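Local coordinates for ribosomal RNA small subunit methyltransferase E (Legionella pneumophila, PDB 5O95), which transfers methyl groups from S-adenosyl-L-methionine to RNA as an RsmE-family enzyme, probably to N3 of a uridine in 16S ribosomal RNA, at the interface of chains A and B. Coordinates in Å, arbitrary orientation; residue numbers count along the deposited sequence, not the author numbering. Chains: chain A/B, Ribosomal RNA small subunit methyltransferase E.

Contact 1: the interface of chains A and B. Residues chain A 236-237, 240, 245; chain B 182, 233, 236-237.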
loop_
_atom_site.group_PDB
_atom_site.type_symbol
_atom_site.label_atom_id
_atom_site.label_comp_id
_atom_site.label_asym_id
_atom_site.label_seq_id
_atom_site.Cartn_x
_atom_site.Cartn_y
_atom_site.Cartn_z
ATOM N N SER A 236 -1.497 -1.620 -8.341
ATOM C CA SER A 236 -2.950 -1.782 -8.361
ATOM C C SER A 236 -3.549 -1.244 -9.644
ATOM O O SER A 236 -4.408 -1.882 -10.259
ATOM C CB SER A 236 -3.587 -1.076 -7.163
ATOM O OG SER A 236 -3.087 -1.590 -5.959
ATOM N N VAL A 237 -3.142 -0.028 -10.034
ATOM C CA VAL A 237 -3.692 0.611 -11.222
ATOM C C VAL A 237 -3.332 -0.190 -12.466
ATOM O O VAL A 237 -4.197 -0.486 -13.289
ATOM C CB VAL A 237 -3.244 2.082 -11.298
ATOM C CG1 VAL A 237 -3.576 2.673 -12.660
ATOM C CG2 VAL A 237 -3.914 2.882 -10.200
ATOM N N ALA A 240 -5.279 -3.474 -12.492
ATOM C CA ALA A 240 -6.684 -3.245 -12.820
ATOM C C ALA A 240 -6.849 -2.889 -14.298
ATOM O O ALA A 240 -7.851 -3.253 -14.920
ATOM C CB ALA A 240 -7.250 -2.105 -11.959
ATOM N N LEU A 245 -6.977 -7.590 -11.922
ATOM C CA LEU A 245 -7.809 -6.936 -10.906
ATOM C C LEU A 245 -9.113 -6.421 -11.518
ATOM O O LEU A 245 -9.136 -5.950 -12.671
ATOM C CB LEU A 245 -7.057 -5.790 -10.205
ATOM C CG LEU A 245 -6.468 -6.130 -8.833
ATOM C CD1 LEU A 245 -5.537 -7.362 -8.933
ATOM C CD2 LEU A 245 -5.744 -4.908 -8.268
ATOM O OXT LEU A 245 -10.171 -6.471 -10.877
ATOM N N TRP B 182 -14.164 -3.931 -10.972
ATOM C CA TRP B 182 -14.398 -2.494 -11.083
ATOM C C TRP B 182 -15.041 -2.127 -12.418
ATOM O O TRP B 182 -15.739 -1.109 -12.512
ATOM C CB TRP B 182 -13.070 -1.748 -10.902
ATOM C CG TRP B 182 -12.086 -1.989 -12.033
ATOM C CD1 TRP B 182 -11.113 -2.954 -12.092
ATOM C CD2 TRP B 182 -11.981 -1.244 -13.251
ATOM N NE1 TRP B 182 -10.426 -2.860 -13.281
ATOM C CE2 TRP B 182 -10.939 -1.822 -14.008
ATOM C CE3 TRP B 182 -12.669 -0.146 -13.777
ATOM C CZ2 TRP B 182 -10.568 -1.335 -15.261
ATOM C CZ3 TRP B 182 -12.302 0.333 -15.029
ATOM C CH2 TRP B 182 -11.260 -0.263 -15.754
ATOM N N THR B 233 -5.283 -0.872 -2.190
ATOM C CA THR B 233 -5.541 -1.304 -3.558
ATOM C C THR B 233 -6.924 -0.868 -4.034
ATOM O O THR B 233 -7.083 -0.394 -5.171
ATOM C CB THR B 233 -5.421 -2.846 -3.609
ATOM O OG1 THR B 233 -4.061 -3.206 -3.304
ATOM C CG2 THR B 233 -5.831 -3.404 -4.970
ATOM N N SER B 236 -6.973 2.868 -4.667
ATOM C CA SER B 236 -6.239 3.190 -5.896
ATOM C C SER B 236 -7.077 2.879 -7.126
ATOM O O SER B 236 -7.123 3.660 -8.083
ATOM C CB SER B 236 -4.940 2.374 -5.945
ATOM O OG SER B 236 -4.060 2.636 -4.868
ATOM N N VAL B 237 -7.710 1.704 -7.138
ATOM C CA VAL B 237 -8.486 1.310 -8.304
ATOM C C VAL B 237 -9.702 2.210 -8.464
ATOM O O VAL B 237 -10.021 2.648 -9.572
ATOM C CB VAL B 237 -8.876 -0.177 -8.213
ATOM C CG1 VAL B 237 -9.847 -0.530 -9.328
ATOM C CG2 VAL B 237 -7.640 -1.066 -8.263
HETATM O O HOH W 1 -11.930 -4.891 -9.551
#

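Contact 2: the interface of chains A and B. Residues chain A 97, 100-101, 104; chain B 97, 226, 228-229.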
loop_
_atom_site.group_PDB
_atom_site.type_symbol
_atom_site.label_atom_id
_atom_site.label_comp_id
_atom_site.label_asym_id
_atom_site.label_seq_id
_atom_site.Cartn_x
_atom_site.Cartn_y
_atom_site.Cartn_z
ATOM N N MET A 97 8.057 -3.194 3.071
ATOM C CA MET A 97 6.648 -3.128 2.701
ATOM C C MET A 97 6.467 -3.286 1.202
ATOM O O MET A 97 5.527 -3.949 0.765
ATOM C CB MET A 97 6.002 -1.822 3.162
ATOM C CG MET A 97 4.513 -1.801 2.927
ATOM S SD MET A 97 3.712 -0.264 3.391
ATOM C CE MET A 97 2.056 -0.675 2.904
ATOM N N GLN A 100 6.734 -7.004 0.300
ATOM C CA GLN A 100 5.552 -7.770 0.675
ATOM C C GLN A 100 4.359 -7.429 -0.213
ATOM O O GLN A 100 3.694 -8.321 -0.750
ATOM C CB GLN A 100 5.205 -7.472 2.139
ATOM C CG GLN A 100 4.042 -8.300 2.606
ATOM C CD GLN A 100 3.599 -7.949 4.012
ATOM O OE1 GLN A 100 2.905 -6.954 4.222
ATOM N NE2 GLN A 100 3.984 -8.780 4.985
ATOM N N LYS A 101 4.049 -6.129 -0.357
ATOM C CA LYS A 101 2.825 -5.763 -1.059
ATOM C C LYS A 101 2.945 -5.969 -2.569
ATOM O O LYS A 101 1.950 -6.279 -3.231
ATOM C CB LYS A 101 2.458 -4.292 -0.777
ATOM C CG LYS A 101 2.392 -3.887 0.687
ATOM C CD LYS A 101 1.634 -4.872 1.517
ATOM C CE LYS A 101 1.224 -4.259 2.859
ATOM N NZ LYS A 101 0.609 -5.321 3.702
ATOM N N GLU A 104 2.055 -9.514 -3.106
ATOM C CA GLU A 104 0.605 -9.665 -3.029
ATOM C C GLU A 104 -0.080 -9.173 -4.290
ATOM O O GLU A 104 -1.102 -9.721 -4.706
ATOM C CB GLU A 104 0.047 -8.870 -1.838
ATOM C CG GLU A 104 0.444 -9.406 -0.508
ATOM C CD GLU A 104 -0.183 -8.612 0.629
ATOM O OE1 GLU A 104 -1.404 -8.342 0.566
ATOM O OE2 GLU A 104 0.560 -8.260 1.563
ATOM N N MET B 97 -1.607 2.119 9.446
ATOM C CA MET B 97 -1.170 2.174 8.058
ATOM C C MET B 97 -2.314 2.592 7.146
ATOM O O MET B 97 -2.133 3.448 6.262
ATOM C CB MET B 97 -0.630 0.789 7.676
ATOM C CG MET B 97 0.361 0.799 6.551
ATOM S SD MET B 97 -0.165 -0.372 5.314
ATOM C CE MET B 97 -1.643 0.445 4.768
ATOM N N ARG B 226 -3.846 -8.972 2.158
ATOM C CA ARG B 226 -3.970 -8.494 3.531
ATOM C C ARG B 226 -4.965 -7.333 3.607
ATOM O O ARG B 226 -5.158 -6.592 2.641
ATOM C CB ARG B 226 -2.595 -8.078 4.051
ATOM C CG ARG B 226 -1.683 -9.236 4.304
ATOM C CD ARG B 226 -0.304 -8.765 4.739
ATOM N NE ARG B 226 0.537 -9.904 5.106
ATOM C CZ ARG B 226 0.470 -10.537 6.274
ATOM N NH1 ARG B 226 -0.408 -10.150 7.194
ATOM N NH2 ARG B 226 1.270 -11.567 6.518
ATOM N N GLU B 228 -4.920 -4.451 5.064
ATOM C CA GLU B 228 -4.380 -3.124 4.809
ATOM C C GLU B 228 -3.995 -2.967 3.352
ATOM O O GLU B 228 -4.170 -1.886 2.783
ATOM C CB GLU B 228 -3.212 -2.795 5.747
ATOM C CG GLU B 228 -1.893 -3.492 5.460
ATOM C CD GLU B 228 -1.790 -4.889 6.058
ATOM O OE1 GLU B 228 -2.800 -5.417 6.558
ATOM O OE2 GLU B 228 -0.679 -5.456 6.028
ATOM N N THR B 229 -3.522 -4.041 2.714
ATOM C CA THR B 229 -3.255 -3.943 1.285
ATOM C C THR B 229 -4.548 -3.729 0.525
ATOM O O THR B 229 -4.598 -2.929 -0.417
ATOM C CB THR B 229 -2.611 -5.244 0.813
ATOM O OG1 THR B 229 -1.473 -5.536 1.618
ATOM C CG2 THR B 229 -2.154 -5.095 -0.652
HETATM O O HOH W 2 1.501 -10.762 2.517
#

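Contact 3: the interface of chains A and B. Residues chain A 105, 239, 244-245; chain B 220-223.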
loop_
_atom_site.group_PDB
_atom_site.type_symbol
_atom_site.label_atom_id
_atom_site.label_comp_id
_atom_site.label_asym_id
_atom_site.label_seq_id
_atom_site.Cartn_x
_atom_site.Cartn_y
_atom_site.Cartn_z
ATOM N N LEU A 105 0.414 -8.084 -4.864
ATOM C CA LEU A 105 -0.198 -7.492 -6.040
ATOM C C LEU A 105 0.304 -8.121 -7.337
ATOM O O LEU A 105 0.075 -7.574 -8.431
ATOM C CB LEU A 105 0.010 -5.961 -6.008
ATOM C CG LEU A 105 -0.731 -5.298 -4.843
ATOM C CD1 LEU A 105 -0.294 -3.843 -4.653
ATOM C CD2 LEU A 105 -2.224 -5.352 -5.059
ATOM N N GLN A 239 -2.480 -3.444 -12.680
ATOM C CA GLN A 239 -3.186 -4.730 -12.715
ATOM C C GLN A 239 -4.671 -4.550 -12.994
ATOM O O GLN A 239 -5.296 -5.408 -13.622
ATOM C CB GLN A 239 -3.013 -5.494 -11.401
ATOM C CG GLN A 239 -1.592 -5.848 -11.036
ATOM C CD GLN A 239 -1.068 -7.012 -11.820
ATOM O OE1 GLN A 239 -1.589 -7.327 -12.878
ATOM N NE2 GLN A 239 -0.035 -7.664 -11.298
ATOM N N ASP A 244 -5.221 -8.700 -13.778
ATOM C CA ASP A 244 -6.334 -9.511 -13.303
ATOM C C ASP A 244 -7.081 -8.893 -12.119
ATOM O O ASP A 244 -7.786 -9.600 -11.406
ATOM C CB ASP A 244 -5.862 -10.925 -12.962
ATOM C CG ASP A 244 -4.742 -10.944 -11.921
ATOM O OD1 ASP A 244 -4.373 -9.875 -11.371
ATOM O OD2 ASP A 244 -4.240 -12.061 -11.624
ATOM N N LEU A 245 -6.977 -7.590 -11.922
ATOM C CA LEU A 245 -7.809 -6.936 -10.906
ATOM C C LEU A 245 -9.113 -6.421 -11.518
ATOM O O LEU A 245 -9.136 -5.950 -12.671
ATOM C CB LEU A 245 -7.057 -5.790 -10.205
ATOM C CG LEU A 245 -6.468 -6.130 -8.833
ATOM C CD1 LEU A 245 -5.537 -7.362 -8.933
ATOM C CD2 LEU A 245 -5.744 -4.908 -8.268
ATOM O OXT LEU A 245 -10.171 -6.471 -10.877
ATOM N N LEU B 220 -10.908 -7.994 -6.215
ATOM C CA LEU B 220 -9.642 -7.333 -6.507
ATOM C C LEU B 220 -8.569 -8.388 -6.804
ATOM O O LEU B 220 -7.516 -8.428 -6.174
ATOM C CB LEU B 220 -9.200 -6.392 -5.385
ATOM C CG LEU B 220 -10.020 -5.107 -5.218
ATOM C CD1 LEU B 220 -9.604 -4.376 -3.941
ATOM C CD2 LEU B 220 -9.919 -4.166 -6.429
ATOM N N GLY B 221 -8.854 -9.246 -7.786
ATOM C CA GLY B 221 -7.911 -10.255 -8.229
ATOM C C GLY B 221 -7.998 -11.588 -7.507
ATOM O O GLY B 221 -8.743 -11.767 -6.538
ATOM N N PRO B 222 -7.226 -12.566 -7.979
ATOM C CA PRO B 222 -7.315 -13.929 -7.441
ATOM C C PRO B 222 -6.423 -14.207 -6.242
ATOM O O PRO B 222 -6.492 -15.320 -5.701
ATOM C CB PRO B 222 -6.851 -14.754 -8.637
ATOM C CG PRO B 222 -5.780 -13.925 -9.217
ATOM C CD PRO B 222 -6.290 -12.486 -9.119
ATOM N N ARG B 223 -5.610 -13.246 -5.808
ATOM C CA ARG B 223 -4.704 -13.417 -4.680
ATOM C C ARG B 223 -5.314 -12.787 -3.443
ATOM O O ARG B 223 -5.875 -11.683 -3.507
ATOM C CB ARG B 223 -3.350 -12.765 -4.993
ATOM C CG ARG B 223 -2.704 -13.394 -6.221
ATOM C CD ARG B 223 -1.506 -12.592 -6.728
ATOM N NE ARG B 223 -1.978 -11.342 -7.331
ATOM C CZ ARG B 223 -2.477 -11.243 -8.560
ATOM N NH1 ARG B 223 -2.535 -12.284 -9.380
ATOM N NH2 ARG B 223 -2.908 -10.060 -8.971
HETATM O O HOH W 3 -10.986 -8.729 -9.697
#

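Contact 4: the interface of chains A and B. Residues chain A 181-183, 237; chain B 240, 243, 245.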
loop_
_atom_site.group_PDB
_atom_site.type_symbol
_atom_site.label_atom_id
_atom_site.label_comp_id
_atom_site.label_asym_id
_atom_site.label_seq_id
_atom_site.Cartn_x
_atom_site.Cartn_y
_atom_site.Cartn_z
ATOM N N THR A 181 -1.625 9.836 -17.849
ATOM C CA THR A 181 -2.265 8.930 -16.915
ATOM C C THR A 181 -2.424 7.559 -17.550
ATOM O O THR A 181 -2.029 7.322 -18.692
ATOM C CB THR A 181 -3.628 9.451 -16.457
ATOM O OG1 THR A 181 -4.582 9.325 -17.517
ATOM C CG2 THR A 181 -3.541 10.929 -16.055
ATOM N N TRP A 182 -3.057 6.663 -16.800
ATOM C CA TRP A 182 -3.362 5.352 -17.373
ATOM C C TRP A 182 -4.199 5.467 -18.644
ATOM O O TRP A 182 -4.145 4.572 -19.499
ATOM C CB TRP A 182 -4.046 4.442 -16.339
ATOM C CG TRP A 182 -5.372 4.950 -15.853
ATOM C CD1 TRP A 182 -5.593 5.740 -14.763
ATOM C CD2 TRP A 182 -6.661 4.726 -16.451
ATOM N NE1 TRP A 182 -6.934 6.024 -14.644
ATOM C CE2 TRP A 182 -7.610 5.420 -15.673
ATOM C CE3 TRP A 182 -7.098 4.022 -17.579
ATOM C CZ2 TRP A 182 -8.972 5.411 -15.972
ATOM C CZ3 TRP A 182 -8.447 4.025 -17.880
ATOM C CH2 TRP A 182 -9.369 4.708 -17.079
ATOM N N ARG A 183 -4.959 6.556 -18.808
ATOM C CA ARG A 183 -5.785 6.728 -19.989
ATOM C C ARG A 183 -4.941 6.904 -21.239
ATOM O O ARG A 183 -5.457 6.758 -22.350
ATOM C CB ARG A 183 -6.689 7.957 -19.820
ATOM C CG ARG A 183 -7.581 7.861 -18.593
ATOM C CD ARG A 183 -8.161 9.214 -18.220
ATOM N NE ARG A 183 -8.838 9.143 -16.922
ATOM C CZ ARG A 183 -8.214 9.139 -15.746
ATOM N NH1 ARG A 183 -6.888 9.215 -15.683
ATOM N NH2 ARG A 183 -8.919 9.057 -14.627
ATOM N N VAL A 237 -3.142 -0.028 -10.034
ATOM C CA VAL A 237 -3.692 0.611 -11.222
ATOM C C VAL A 237 -3.332 -0.190 -12.466
ATOM O O VAL A 237 -4.197 -0.486 -13.289
ATOM C CB VAL A 237 -3.244 2.082 -11.298
ATOM C CG1 VAL A 237 -3.576 2.673 -12.660
ATOM C CG2 VAL A 237 -3.914 2.882 -10.200
ATOM N N ALA B 240 -8.603 5.658 -9.656
ATOM C CA ALA B 240 -8.234 5.657 -11.069
ATOM C C ALA B 240 -9.472 5.570 -11.954
ATOM O O ALA B 240 -9.580 6.285 -12.958
ATOM C CB ALA B 240 -7.276 4.490 -11.334
ATOM N N GLY B 243 -11.978 8.787 -10.119
ATOM C CA GLY B 243 -11.454 9.956 -9.440
ATOM C C GLY B 243 -10.310 10.576 -10.207
ATOM O O GLY B 243 -10.349 10.635 -11.437
ATOM N N LEU B 245 -6.865 9.822 -10.292
ATOM C CA LEU B 245 -5.637 9.146 -10.681
ATOM C C LEU B 245 -5.659 8.859 -12.172
ATOM O O LEU B 245 -6.698 8.474 -12.709
ATOM C CB LEU B 245 -5.466 7.843 -9.917
ATOM C CG LEU B 245 -4.620 7.941 -8.656
ATOM C CD1 LEU B 245 -5.145 8.983 -7.713
ATOM C CD2 LEU B 245 -4.599 6.584 -7.980
ATOM O OXT LEU B 245 -4.649 9.006 -12.862
HETATM O O HOH W 4 -2.903 7.311 -13.897
#

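Contact 1: the interface of chains A and B
The indole of B:Trp182 reaches over the end of the C-terminal helix of chain A, where A:Ala240 and the terminal residue A:Leu245 receive it. This helix, 227-242, packs against its own copy across the two-fold axis; RsmE enzymes belong to the SPOUT class of methyltransferases, whose knotted catalytic domains commonly dimerise. The tryptophan shows how one aromatic side chain can read backbone groups. From CB, chi1 (67°) carries the ring toward chain A, and the turn about CB-CG then presents its pyrrole edge. CD1 lies beside the C-terminal carboxylate, 3.6 Å from A:Leu245 O. Next along the rim, NE1 donates a hydrogen bond to A:Ala240 O at 3.1 Å; the acceptor is close to the indole plane, but the N-H arrives 39° above the carbonyl plane and the bond is bent, 136° at the hydrogen. A second, weak bond runs from NE1 to A:Leu245 O. CE2 and CZ2 continue past the same A:Ala240 carbonyl. The backbone N of B:Trp182 adds a bridge through water 1 to A:Leu245 OXT, engaging the other carboxylate oxygen. Beside this, the methyl CB of A:Ala240 meets B:Val237 CG2 at 3.9 Å. A:Leu245 CD2 and B:Thr233 CG2 touch at 3.6 Å. A:Ser236 CB and B:Ser236 CB face each other at 3.9 Å. A:Ser236 OG makes a weak hydrogen bond with B:Thr233 OG1.

Contact 2: the interface of chains A and B
A:Lys101 and A:Glu104, on helix 95-104, grip the start of helix 227-242 in chain B, a polar part of the dimer interface in this RsmE-family methyltransferase. Among the charged pairs, A:Lys101 NZ meets B:Glu228 OE2 at 2.7 Å in a salt bridge that is also a hydrogen bond, coming from 40° above the carboxylate plane. A bend at chi2 (-46°) takes the lysine chain toward B:Glu228, whose side chain it crosses at about a right angle. The same ammonium donates to B:Thr229 OG1 at 3.0 Å and, within its own chain, to A:Gln100 OE1, so three oxygens fix its position. A longer salt bridge links B:Arg226 NE and A:Glu104 OE2 at 3.9 Å, with water 2 joining these two atoms.

Neutral donors hold the other glutamate oxygen. A:Glu104 OE1 accepts from the backbone N of B:Arg226 and from the hydroxyl OG1 of B:Thr229, each at 3.0 Å and on opposite faces of the carboxylate plane. The threonine hydroxyl thus connects lysine to glutamate.

Packing is looser. The amide of A:Gln100 lies against B:Arg226, the planes 17° apart, with CD of each residue 4.1 Å from the other. A:Met97 and B:Met97 meet tip to tip near the two-fold axis, but both are poorly ordered.

Contact 3: the interface of chains A and B
A:Leu245 CD1 rests against B:Gly221 CA at 3.8 Å, at the apolar centre of a contact between the C-terminal end of one subunit and the loop 220-223 of the other. That loop carries B:Leu220, B:Gly221 and B:Arg223, all residues of the S-adenosyl-L-methionine site; the partner chain packs against this loop, so dimerisation may help to shape the cofactor site in this RsmE-family enzyme. CD1 of the leucine also approaches the carbonyl oxygen B:Leu220 O at 3.6 Å, and its CG lies beside the same peptide group. One step outward, the ring of B:Pro222 sits beside the carboxylate of A:Asp244, its CD 3.6 Å from CG of the aspartate.

The rim is a paired salt bridge. B:Arg223 presents its guanidinium end-on, NH2 to A:Asp244 OD1 and NH1 to OD2, each at 2.8 Å. Both oxygens use their syn lone pairs, the planes are 26° apart, and the bonds are nearly straight, so the double grip limits rotation of either group. With chi1 57° the aspartate carboxylate lies between its backbone N and carbonyl carbon, while a bend at chi3 (-71°) swings the arginine head toward it. Within chain A, near the arginine head, A:Gln239 NE2 donates to A:Leu105 O in the carbonyl plane. Water 3 joins B:Gly221 N, at 2.9 Å, to the terminal carboxylate oxygen A:Leu245 OXT.

Contact 4: the interface of chains A and B
B:Ala240 and B:Leu245, the residues with most surface buried here, meet the 181-183 segment of chain A at the dimer interface of this RsmE-family methyltransferase. They lie at the end of helix 227-242 and at the C-terminus, and the contact illustrates a common device, a chain terminus captured by a partner subunit. The carboxylate of B:Leu245 is the chief target. A:Arg183 directs both terminal nitrogens at one oxygen: NH2 at 3.0 Å and NH1 at 3.1 Å both reach B:Leu245 O from the same face of the carboxylate, and that oxygen lies close to the guanidinium plane. The positive group probably helps to stabilise the terminal charge. The other oxygen, OXT, takes water 4 at 2.6 Å, which also binds the backbone N of A:Trp182.

Second-shell support comes from A:Thr181, whose OG1 accepts from A:Arg183 NH1 at 2.9 Å, only 2° out of the guanidinium plane, and from the backbone N of A:Arg183. The extended arginine runs across one face of the indole: its CG sits above the centre of the A:Trp182 ring, and NE1 lies against a face of the guanidinium, offset toward the rim. With chi1 at 62° and chi2 at -92° the N-H edge of the indole faces B:Ala240, and NE1 makes weak hydrogen bonds to B:Ala240 O and B:Leu245 O. Nearby, the methyl CB of B:Ala240 packs on A:Val237 CG2 at 3.9 Å.

Helix 227-242 contributes to contacts 1, 2 and 4, and the tail just after it to contact 3; the two-fold axis repeats each with the chains exchanged. The centre of the C-alpha atoms of contact 1 lies about 8 Å from that of contact 3, with A:Leu245 in common, and about 9 Å from that of contact 4, with A:Val237 in common. Contact 4 repeats the tryptophan-to-C-terminus packing of contact 1 with the chains exchanged. Contact 2, at the helix start, stands about 14 Å from contact 1 and 21 Å from contact 4. Subunit packing thus adjoins the cofactor-binding loop, suggesting that dimerisation supports cofactor binding.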